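Side-chain contacts in citrate lyase, subunit 1 (Methanosaeta concilii, PDB 6HXI), which probably forms, with a partner subunit, an ATP citrate lyase that uses ATP and coenzyme A to convert citrate into acetyl-CoA and oxaloacetate: residues C[14-19]-C[26-31]; C[20-25]-C[186-191]; C[112-117]-C[211-216]. All coordinates share one frame; numbering follows the deposited sequence.

Contact 1. Residues C[14-19]-C[26-31]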
loop_
_atom_site.group_PDB
_atom_site.type_symbol
_atom_site.label_atom_id
_atom_site.label_comp_id
_atom_site.label_asym_id
_atom_site.label_seq_id
_atom_site.Cartn_x
_atom_site.Cartn_y
_atom_site.Cartn_z
ATOM N N LEU C 14 -30.956 -57.607 -5.352
ATOM C CA LEU C 14 -30.236 -57.146 -4.154
ATOM C C LEU C 14 -29.764 -58.378 -3.366
ATOM O O LEU C 14 -28.594 -58.462 -2.994
ATOM C CB LEU C 14 -31.108 -56.230 -3.253
ATOM C CG LEU C 14 -31.307 -54.769 -3.701
ATOM C CD1 LEU C 14 -32.391 -54.065 -2.881
ATOM C CD2 LEU C 14 -30.021 -53.992 -3.614
ATOM N N LEU C 15 -30.670 -59.350 -3.159
ATOM C CA LEU C 15 -30.361 -60.590 -2.453
ATOM C C LEU C 15 -29.268 -61.383 -3.178
ATOM O O LEU C 15 -28.350 -61.878 -2.524
ATOM C CB LEU C 15 -31.612 -61.462 -2.246
ATOM C CG LEU C 15 -31.421 -62.538 -1.188
ATOM C CD1 LEU C 15 -31.572 -61.965 0.181
ATOM C CD2 LEU C 15 -32.388 -63.681 -1.378
ATOM N N ALA C 16 -29.355 -61.481 -4.511
ATOM C CA ALA C 16 -28.381 -62.187 -5.341
ATOM C C ALA C 16 -27.010 -61.520 -5.268
ATOM O O ALA C 16 -26.011 -62.215 -5.127
ATOM C CB ALA C 16 -28.860 -62.244 -6.774
ATOM N N ARG C 17 -26.976 -60.176 -5.271
ATOM C CA ARG C 17 -25.750 -59.392 -5.207
ATOM C C ARG C 17 -25.105 -59.325 -3.826
ATOM O O ARG C 17 -23.914 -59.595 -3.712
ATOM C CB ARG C 17 -25.984 -57.965 -5.757
ATOM C CG ARG C 17 -24.713 -57.259 -6.233
ATOM C CD ARG C 17 -24.937 -56.433 -7.490
ATOM N NE ARG C 17 -25.240 -55.032 -7.191
ATOM C CZ ARG C 17 -26.467 -54.520 -7.116
ATOM N NH1 ARG C 17 -27.532 -55.295 -7.307
ATOM N NH2 ARG C 17 -26.639 -53.232 -6.844
ATOM N N TYR C 18 -25.861 -58.933 -2.794
ATOM C CA TYR C 18 -25.275 -58.650 -1.482
ATOM C C TYR C 18 -25.416 -59.772 -0.411
ATOM O O TYR C 18 -24.582 -59.803 0.500
ATOM C CB TYR C 18 -25.779 -57.280 -0.971
ATOM C CG TYR C 18 -25.395 -56.190 -1.946
ATOM C CD1 TYR C 18 -24.065 -55.800 -2.094
ATOM C CD2 TYR C 18 -26.328 -55.663 -2.833
ATOM C CE1 TYR C 18 -23.685 -54.868 -3.057
ATOM C CE2 TYR C 18 -25.955 -54.740 -3.810
ATOM C CZ TYR C 18 -24.631 -54.343 -3.917
ATOM O OH TYR C 18 -24.235 -53.429 -4.870
ATOM N N LEU C 19 -26.347 -60.732 -0.553
ATOM C CA LEU C 19 -26.413 -61.817 0.439
ATOM C C LEU C 19 -25.152 -62.749 0.438
ATOM O O LEU C 19 -24.727 -63.118 1.539
ATOM C CB LEU C 19 -27.701 -62.633 0.380
ATOM C CG LEU C 19 -27.989 -63.476 1.643
ATOM C CD1 LEU C 19 -28.583 -62.619 2.769
ATOM C CD2 LEU C 19 -28.909 -64.640 1.320
ATOM N N PHE C 26 -23.611 -68.261 -3.013
ATOM C CA PHE C 26 -23.163 -68.224 -4.393
ATOM C C PHE C 26 -24.027 -69.245 -5.123
ATOM O O PHE C 26 -23.957 -69.369 -6.352
ATOM C CB PHE C 26 -21.664 -68.553 -4.486
ATOM C CG PHE C 26 -20.792 -67.822 -3.488
ATOM C CD1 PHE C 26 -20.481 -66.477 -3.662
ATOM C CD2 PHE C 26 -20.284 -68.478 -2.373
ATOM C CE1 PHE C 26 -19.679 -65.803 -2.740
ATOM C CE2 PHE C 26 -19.475 -67.804 -1.456
ATOM C CZ PHE C 26 -19.181 -66.470 -1.644
ATOM N N SER C 27 -24.871 -69.962 -4.341
ATOM C CA SER C 27 -25.818 -70.968 -4.813
ATOM C C SER C 27 -26.943 -70.295 -5.594
ATOM O O SER C 27 -27.286 -70.758 -6.676
ATOM C CB SER C 27 -26.366 -71.783 -3.646
ATOM O OG SER C 27 -25.412 -72.724 -3.182
ATOM N N TYR C 28 -27.481 -69.178 -5.076
ATOM C CA TYR C 28 -28.518 -68.454 -5.794
ATOM C C TYR C 28 -27.902 -67.457 -6.779
ATOM O O TYR C 28 -27.297 -66.456 -6.380
ATOM C CB TYR C 28 -29.545 -67.805 -4.846
ATOM C CG TYR C 28 -30.624 -67.019 -5.566
ATOM C CD1 TYR C 28 -31.550 -67.656 -6.387
ATOM C CD2 TYR C 28 -30.728 -65.638 -5.414
ATOM C CE1 TYR C 28 -32.544 -66.937 -7.050
ATOM C CE2 TYR C 28 -31.712 -64.911 -6.078
ATOM C CZ TYR C 28 -32.622 -65.565 -6.893
ATOM O OH TYR C 28 -33.601 -64.862 -7.557
ATOM N N LYS C 29 -28.026 -67.775 -8.076
ATOM C CA LYS C 29 -27.552 -66.939 -9.179
ATOM C C LYS C 29 -28.538 -65.784 -9.335
ATOM O O LYS C 29 -29.671 -65.877 -8.869
ATOM C CB LYS C 29 -27.498 -67.748 -10.481
ATOM C CG LYS C 29 -26.489 -68.880 -10.509
ATOM C CD LYS C 29 -26.534 -69.579 -11.860
ATOM C CE LYS C 29 -25.990 -70.986 -11.810
ATOM N NZ LYS C 29 -26.158 -71.682 -13.112
ATOM N N GLY C 30 -28.115 -64.715 -9.988
ATOM C CA GLY C 30 -28.992 -63.568 -10.196
ATOM C C GLY C 30 -29.820 -63.607 -11.461
ATOM O O GLY C 30 -30.127 -62.542 -12.005
ATOM N N ASN C 31 -30.190 -64.828 -11.940
ATOM C CA ASN C 31 -30.963 -65.039 -13.182
ATOM C C ASN C 31 -32.353 -64.423 -13.087
ATOM O O ASN C 31 -33.312 -65.074 -12.661
ATOM C CB ASN C 31 -31.036 -66.519 -13.607
ATOM C CG ASN C 31 -29.711 -67.217 -13.771
ATOM O OD1 ASN C 31 -29.435 -68.196 -13.089
ATOM N ND2 ASN C 31 -28.849 -66.732 -14.654
#
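Y28 and A16 make the first apolar contact between the 26-31 loop and the last turns of helix 8-18. Earlier in the loop, F26 starts out away from the helix, and its ring packs on P20. At Y28 the chain swings its side chain toward A16: CG lies anti to the backbone N (chi1 179°), which carries the ring alongside the helix. CE2 comes to 4.0 Å from A16 CB, and CD2 is 4.1 Å from the same methyl, which meets the ring obliquely. The ring also touches P212 of strand 209-220, a residue that L15, one position before A16, packs against as well. K29 then contributes backbone alone; its O stands 4.3 Å from A16 CB, while its side chain sets off away from the helix, as suits a lysine on an exposed loop. G30 brings the two backbones closest, with its CA 3.7 Å from A16 CB and 5.1 Å from A16 CA. Small residues suit this spot, since a single methyl meets a bare alpha carbon, although a CB on G30 would still find room. The contact buries only 146 Å² at the surface of the ATP-grasp region. Across it, one methyl meets the carbons on one side of a tyrosine ring, a carbonyl oxygen and a glycine carbon, so cohesion rests on van der Waals contact and shape, with neither a polar bond nor a charge pair to fix the register.

Contact 2. Residues C[20-25]-C[186-191]; sequences PEYLDD and LWRFYS
Y22 lays its ring against helix 173-192, over the backbone between R188 and F189. From CB the side chain leaves with CG anti to the carbonyl carbon (chi1 -53°), which carries the ring to the helix. CG and CE1 flank the place where R188 CB sits, and CD1 between them is nearest, at 3.6 Å from R188 CB. That methylene lies over the ring face, 3.9 Å from the Y22 centroid and 20° off the normal, a CH-pi contact. Along the ring's other edge, still over the same face, F189 N lies near CD2, and CE2 comes to 3.7 Å from F189 CA. Further out, CZ is 4.0 Å from R188 O; the hydroxyl at the tip bonds to R230, so a tyrosine serves both ends, flat carbon for the helix and a polar tip for the arginine. R188 is likewise divided: its CB and CD lie against the tyrosine while its NE donates to a water 3.2 Å away, in the guanidinium plane, and that water donates to Y22 O at 2.7 Å. Beyond it, NH1 forms a salt bridge with D160. The arrangement is a CH-pi packing of an aromatic ring on a helix flank, joining the loop after helix 8-18 to helix 173-192 within the ATP-grasp domain.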
loop_
_atom_site.group_PDB
_atom_site.type_symbol
_atom_site.label_atom_id
_atom_site.label_comp_id
_atom_site.label_asym_id
_atom_site.label_seq_id
_atom_site.Cartn_x
_atom_site.Cartn_y
_atom_site.Cartn_z
ATOM N N PRO C 20 -24.486 -63.066 -0.713
ATOM C CA PRO C 20 -23.264 -63.903 -0.653
ATOM C C PRO C 20 -22.053 -63.290 0.082
ATOM O O PRO C 20 -20.996 -63.916 0.109
ATOM C CB PRO C 20 -22.941 -64.170 -2.131
ATOM C CG PRO C 20 -24.173 -63.854 -2.874
ATOM C CD PRO C 20 -24.831 -62.762 -2.116
ATOM N N GLU C 21 -22.213 -62.093 0.686
ATOM C CA GLU C 21 -21.197 -61.360 1.454
ATOM C C GLU C 21 -21.292 -61.675 2.951
ATOM O O GLU C 21 -20.337 -61.449 3.691
ATOM C CB GLU C 21 -21.352 -59.841 1.243
ATOM C CG GLU C 21 -20.774 -59.346 -0.075
ATOM C CD GLU C 21 -20.939 -57.868 -0.373
ATOM O OE1 GLU C 21 -20.918 -57.047 0.575
ATOM O OE2 GLU C 21 -21.042 -57.525 -1.572
ATOM N N TYR C 22 -22.452 -62.187 3.385
ATOM C CA TYR C 22 -22.782 -62.570 4.762
ATOM C C TYR C 22 -22.861 -64.106 4.887
ATOM O O TYR C 22 -22.517 -64.678 5.926
ATOM C CB TYR C 22 -24.141 -61.937 5.164
ATOM C CG TYR C 22 -24.218 -60.437 4.957
ATOM C CD1 TYR C 22 -23.461 -59.566 5.734
ATOM C CD2 TYR C 22 -25.037 -59.890 3.977
ATOM C CE1 TYR C 22 -23.532 -58.184 5.552
ATOM C CE2 TYR C 22 -25.123 -58.508 3.790
ATOM C CZ TYR C 22 -24.367 -57.657 4.579
ATOM O OH TYR C 22 -24.426 -56.292 4.392
ATOM N N LEU C 23 -23.316 -64.751 3.807
ATOM C CA LEU C 23 -23.530 -66.187 3.659
ATOM C C LEU C 23 -22.652 -66.713 2.504
ATOM O O LEU C 23 -21.939 -65.930 1.870
ATOM C CB LEU C 23 -25.027 -66.344 3.303
ATOM C CG LEU C 23 -25.723 -67.675 3.522
ATOM C CD1 LEU C 23 -25.647 -68.118 4.983
ATOM C CD2 LEU C 23 -27.173 -67.587 3.074
ATOM N N ASP C 24 -22.700 -68.033 2.231
ATOM C CA ASP C 24 -22.008 -68.637 1.085
ATOM C C ASP C 24 -23.093 -68.853 0.020
ATOM O O ASP C 24 -23.217 -69.937 -0.546
ATOM C CB ASP C 24 -21.310 -69.955 1.471
ATOM C CG ASP C 24 -20.366 -69.861 2.652
ATOM O OD1 ASP C 24 -19.912 -68.735 2.968
ATOM O OD2 ASP C 24 -20.083 -70.911 3.268
ATOM N N ASP C 25 -23.905 -67.794 -0.217
ATOM C CA ASP C 25 -25.053 -67.756 -1.123
ATOM C C ASP C 25 -24.645 -67.529 -2.580
ATOM O O ASP C 25 -25.269 -66.747 -3.317
ATOM C CB ASP C 25 -26.112 -66.732 -0.642
ATOM C CG ASP C 25 -27.411 -66.756 -1.438
ATOM O OD1 ASP C 25 -27.987 -67.860 -1.607
ATOM O OD2 ASP C 25 -27.812 -65.685 -1.953
ATOM N N LEU C 186 -29.694 -62.868 6.363
ATOM C CA LEU C 186 -30.836 -62.080 5.896
ATOM C C LEU C 186 -31.056 -60.856 6.771
ATOM O O LEU C 186 -31.354 -59.792 6.232
ATOM C CB LEU C 186 -32.112 -62.922 5.799
ATOM C CG LEU C 186 -33.244 -62.321 4.958
ATOM C CD1 LEU C 186 -32.967 -62.485 3.480
ATOM C CD2 LEU C 186 -34.570 -62.962 5.310
ATOM N N TRP C 187 -30.863 -60.997 8.107
ATOM C CA TRP C 187 -30.947 -59.877 9.053
ATOM C C TRP C 187 -29.836 -58.854 8.768
ATOM O O TRP C 187 -30.096 -57.655 8.796
ATOM C CB TRP C 187 -30.868 -60.335 10.518
ATOM C CG TRP C 187 -30.941 -59.167 11.458
ATOM C CD1 TRP C 187 -32.056 -58.457 11.797
ATOM C CD2 TRP C 187 -29.833 -58.476 12.040
ATOM N NE1 TRP C 187 -31.715 -57.394 12.598
ATOM C CE2 TRP C 187 -30.353 -57.364 12.742
ATOM C CE3 TRP C 187 -28.439 -58.666 12.006
ATOM C CZ2 TRP C 187 -29.536 -56.486 13.463
ATOM C CZ3 TRP C 187 -27.630 -57.806 12.730
ATOM C CH2 TRP C 187 -28.177 -56.726 13.444
ATOM N N ARG C 188 -28.606 -59.334 8.504
ATOM C CA ARG C 188 -27.451 -58.483 8.211
ATOM C C ARG C 188 -27.711 -57.728 6.913
ATOM O O ARG C 188 -27.475 -56.525 6.840
ATOM C CB ARG C 188 -26.168 -59.332 8.130
ATOM C CG ARG C 188 -25.797 -60.014 9.438
ATOM C CD ARG C 188 -24.352 -60.485 9.399
ATOM N NE ARG C 188 -24.081 -61.554 10.365
ATOM C CZ ARG C 188 -23.750 -61.363 11.641
ATOM N NH1 ARG C 188 -23.684 -60.134 12.145
ATOM N NH2 ARG C 188 -23.517 -62.400 12.433
ATOM N N PHE C 189 -28.281 -58.425 5.929
ATOM C CA PHE C 189 -28.689 -57.876 4.650
ATOM C C PHE C 189 -29.781 -56.810 4.856
ATOM O O PHE C 189 -29.700 -55.738 4.278
ATOM C CB PHE C 189 -29.160 -59.022 3.736
ATOM C CG PHE C 189 -29.830 -58.629 2.441
ATOM C CD1 PHE C 189 -29.083 -58.144 1.373
ATOM C CD2 PHE C 189 -31.206 -58.781 2.276
ATOM C CE1 PHE C 189 -29.700 -57.783 0.174
ATOM C CE2 PHE C 189 -31.824 -58.419 1.075
ATOM C CZ PHE C 189 -31.064 -57.921 0.029
ATOM N N TYR C 190 -30.762 -57.092 5.716
ATOM C CA TYR C 190 -31.876 -56.189 6.061
ATOM C C TYR C 190 -31.320 -54.895 6.706
ATOM O O TYR C 190 -31.667 -53.780 6.291
ATOM C CB TYR C 190 -32.821 -56.943 7.026
ATOM C CG TYR C 190 -33.970 -56.132 7.593
ATOM C CD1 TYR C 190 -35.200 -56.086 6.948
ATOM C CD2 TYR C 190 -33.857 -55.493 8.828
ATOM C CE1 TYR C 190 -36.269 -55.362 7.479
ATOM C CE2 TYR C 190 -34.924 -54.790 9.378
ATOM C CZ TYR C 190 -36.126 -54.722 8.695
ATOM O OH TYR C 190 -37.179 -54.019 9.220
ATOM N N SER C 191 -30.424 -55.080 7.687
ATOM C CA SER C 191 -29.776 -54.054 8.496
ATOM C C SER C 191 -28.815 -53.146 7.751
ATOM O O SER C 191 -28.755 -51.957 8.056
ATOM C CB SER C 191 -29.057 -54.700 9.673
ATOM O OG SER C 191 -29.962 -54.781 10.761
HETATM O O HOH W 1 -23.840 -63.898 8.192
#

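Contact 3. Residues C[112-117]-C[211-216]; sequences TPHKEE and VPLDMV
L213 sets its CD1 methyl squarely over the imidazole of H114, 3.7 Å from the ring centroid and only 6° off the normal, a CH-pi contact that is the tight part of this meeting. The ring is kept from turning at both nitrogens. ND1 donates to T112 O at 3.0 Å, nearly straight at 167° and close to the ring plane, and NE2 donates to E117 OE2 at 2.8 Å, more bent and tilted from that plane. H114 has its CG between the backbone N and the carbonyl carbon (chi1 64°), a crowded position that folds the ring back over its own loop. If both nitrogens carry protons, as these bonds suggest, the ring is probably cationic and suited to the E117 carboxylate. An alanine here would leave T112 O and E117 without their imidazole partner and is likely to open a gap under L213 CD1. The 112-117 loop connects strand 106-110 of one antiparallel sheet to strand 118-125 of another, the kind of two-sheet build found in ATP-grasp proteins, and leans on strand 209-220 of the second. Toward V211 the packing is looser: T112 and V211 meet tip to tip, with OG1 4.0 Å from V211 CG1, and T112 CB is 4.1 Å from L213 CD2. P113, between the two contacting loop residues, points away from the strand and is exposed.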
loop_
_atom_site.group_PDB
_atom_site.type_symbol
_atom_site.label_atom_id
_atom_site.label_comp_id
_atom_site.label_asym_id
_atom_site.label_seq_id
_atom_site.Cartn_x
_atom_site.Cartn_y
_atom_site.Cartn_z
ATOM N N THR C 112 -37.698 -73.400 -10.181
ATOM C CA THR C 112 -36.987 -74.271 -9.255
ATOM C C THR C 112 -37.931 -75.388 -8.767
ATOM O O THR C 112 -38.882 -75.110 -8.026
ATOM C CB THR C 112 -36.278 -73.466 -8.155
ATOM O OG1 THR C 112 -35.240 -72.716 -8.785
ATOM C CG2 THR C 112 -35.649 -74.347 -7.070
ATOM N N PRO C 113 -37.686 -76.650 -9.199
ATOM C CA PRO C 113 -38.518 -77.767 -8.722
ATOM C C PRO C 113 -38.151 -78.015 -7.260
ATOM O O PRO C 113 -36.977 -78.230 -6.935
ATOM C CB PRO C 113 -38.117 -78.935 -9.638
ATOM C CG PRO C 113 -37.232 -78.333 -10.706
ATOM C CD PRO C 113 -36.607 -77.138 -10.078
ATOM N N HIS C 114 -39.148 -77.903 -6.372
ATOM C CA HIS C 114 -38.955 -77.962 -4.920
ATOM C C HIS C 114 -39.906 -78.883 -4.168
ATOM O O HIS C 114 -40.976 -79.232 -4.683
ATOM C CB HIS C 114 -39.107 -76.537 -4.361
ATOM C CG HIS C 114 -40.476 -75.951 -4.551
ATOM N ND1 HIS C 114 -40.873 -75.414 -5.768
ATOM C CD2 HIS C 114 -41.501 -75.849 -3.674
ATOM C CE1 HIS C 114 -42.122 -75.015 -5.595
ATOM N NE2 HIS C 114 -42.539 -75.245 -4.347
ATOM N N LYS C 115 -39.543 -79.184 -2.901
ATOM C CA LYS C 115 -40.336 -79.967 -1.957
ATOM C C LYS C 115 -40.688 -79.056 -0.775
ATOM O O LYS C 115 -41.868 -78.783 -0.548
ATOM C CB LYS C 115 -39.572 -81.226 -1.492
ATOM C CG LYS C 115 -40.409 -82.214 -0.666
ATOM C CD LYS C 115 -40.033 -82.194 0.831
ATOM C CE LYS C 115 -40.848 -83.136 1.690
ATOM N NZ LYS C 115 -42.251 -82.671 1.866
ATOM N N GLU C 116 -39.660 -78.568 -0.051
ATOM C CA GLU C 116 -39.820 -77.702 1.121
ATOM C C GLU C 116 -40.280 -76.306 0.751
ATOM O O GLU C 116 -39.890 -75.769 -0.287
ATOM C CB GLU C 116 -38.513 -77.609 1.936
ATOM C CG GLU C 116 -38.137 -78.884 2.678
ATOM C CD GLU C 116 -37.232 -79.860 1.945
ATOM O OE1 GLU C 116 -37.198 -81.043 2.353
ATOM O OE2 GLU C 116 -36.539 -79.445 0.986
ATOM N N GLU C 117 -41.106 -75.715 1.613
ATOM C CA GLU C 117 -41.584 -74.347 1.463
ATOM C C GLU C 117 -41.544 -73.695 2.844
ATOM O O GLU C 117 -42.417 -73.961 3.675
ATOM C CB GLU C 117 -42.990 -74.294 0.838
ATOM C CG GLU C 117 -42.991 -74.326 -0.684
ATOM C CD GLU C 117 -44.269 -73.922 -1.405
ATOM O OE1 GLU C 117 -45.325 -73.752 -0.752
ATOM O OE2 GLU C 117 -44.206 -73.767 -2.645
ATOM N N VAL C 211 -32.620 -70.953 -2.016
ATOM C CA VAL C 211 -33.315 -70.316 -3.143
ATOM C C VAL C 211 -34.621 -69.573 -2.743
ATOM O O VAL C 211 -35.571 -70.222 -2.299
ATOM C CB VAL C 211 -33.577 -71.352 -4.287
ATOM C CG1 VAL C 211 -34.387 -70.750 -5.430
ATOM C CG2 VAL C 211 -32.273 -71.934 -4.820
ATOM N N PRO C 212 -34.721 -68.245 -3.010
ATOM C CA PRO C 212 -35.984 -67.523 -2.728
ATOM C C PRO C 212 -36.999 -67.723 -3.866
ATOM O O PRO C 212 -36.636 -67.520 -5.029
ATOM C CB PRO C 212 -35.530 -66.061 -2.665
ATOM C CG PRO C 212 -34.359 -65.993 -3.588
ATOM C CD PRO C 212 -33.691 -67.336 -3.563
ATOM N N LEU C 213 -38.259 -68.088 -3.559
ATOM C CA LEU C 213 -39.252 -68.294 -4.621
ATOM C C LEU C 213 -40.129 -67.078 -4.875
ATOM O O LEU C 213 -40.392 -66.739 -6.029
ATOM C CB LEU C 213 -40.099 -69.555 -4.392
ATOM C CG LEU C 213 -39.344 -70.908 -4.382
ATOM C CD1 LEU C 213 -40.295 -72.063 -4.094
ATOM C CD2 LEU C 213 -38.564 -71.134 -5.676
ATOM N N ASP C 214 -40.584 -66.424 -3.812
ATOM C CA ASP C 214 -41.393 -65.209 -3.908
ATOM C C ASP C 214 -40.855 -64.215 -2.911
ATOM O O ASP C 214 -40.433 -64.611 -1.822
ATOM C CB ASP C 214 -42.886 -65.489 -3.696
ATOM C CG ASP C 214 -43.535 -66.210 -4.871
ATOM O OD1 ASP C 214 -43.955 -65.527 -5.836
ATOM O OD2 ASP C 214 -43.632 -67.451 -4.821
ATOM N N MET C 215 -40.806 -62.936 -3.307
ATOM C CA MET C 215 -40.245 -61.866 -2.493
ATOM C C MET C 215 -41.084 -60.577 -2.510
ATOM O O MET C 215 -41.616 -60.166 -3.549
ATOM C CB MET C 215 -38.798 -61.586 -2.934
ATOM C CG MET C 215 -37.920 -61.057 -1.833
ATOM S SD MET C 215 -36.175 -61.165 -2.259
ATOM C CE MET C 215 -35.470 -60.275 -0.908
ATOM N N VAL C 216 -41.222 -59.975 -1.328
ATOM C CA VAL C 216 -41.944 -58.725 -1.073
ATOM C C VAL C 216 -40.991 -57.921 -0.218
ATOM O O VAL C 216 -40.459 -58.446 0.767
ATOM C CB VAL C 216 -43.312 -58.964 -0.369
ATOM C CG1 VAL C 216 -43.899 -57.670 0.193
ATOM C CG2 VAL C 216 -44.304 -59.646 -1.311
#

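In the fold
From the N terminus, contact 1 comes first and closes a short loop, folding 26-31 back on the end of helix 8-18. Residues 20-25 lie inside that loop yet pair with 186-191, about 160 residues on, so contact 2 crosses contact 1 and brings helix 173-192 against it. Segment 112-117 falls within the span of contact 2 while 211-216 lies beyond it; contact 3 therefore crosses contact 2 but follows contact 1 in series. In space, F189 packs on L14 and L15, and P212 meets L15 and Y28, so contact 1 lies between helix 173-192 and strand 209-220, while contacts 2 and 3 do not touch.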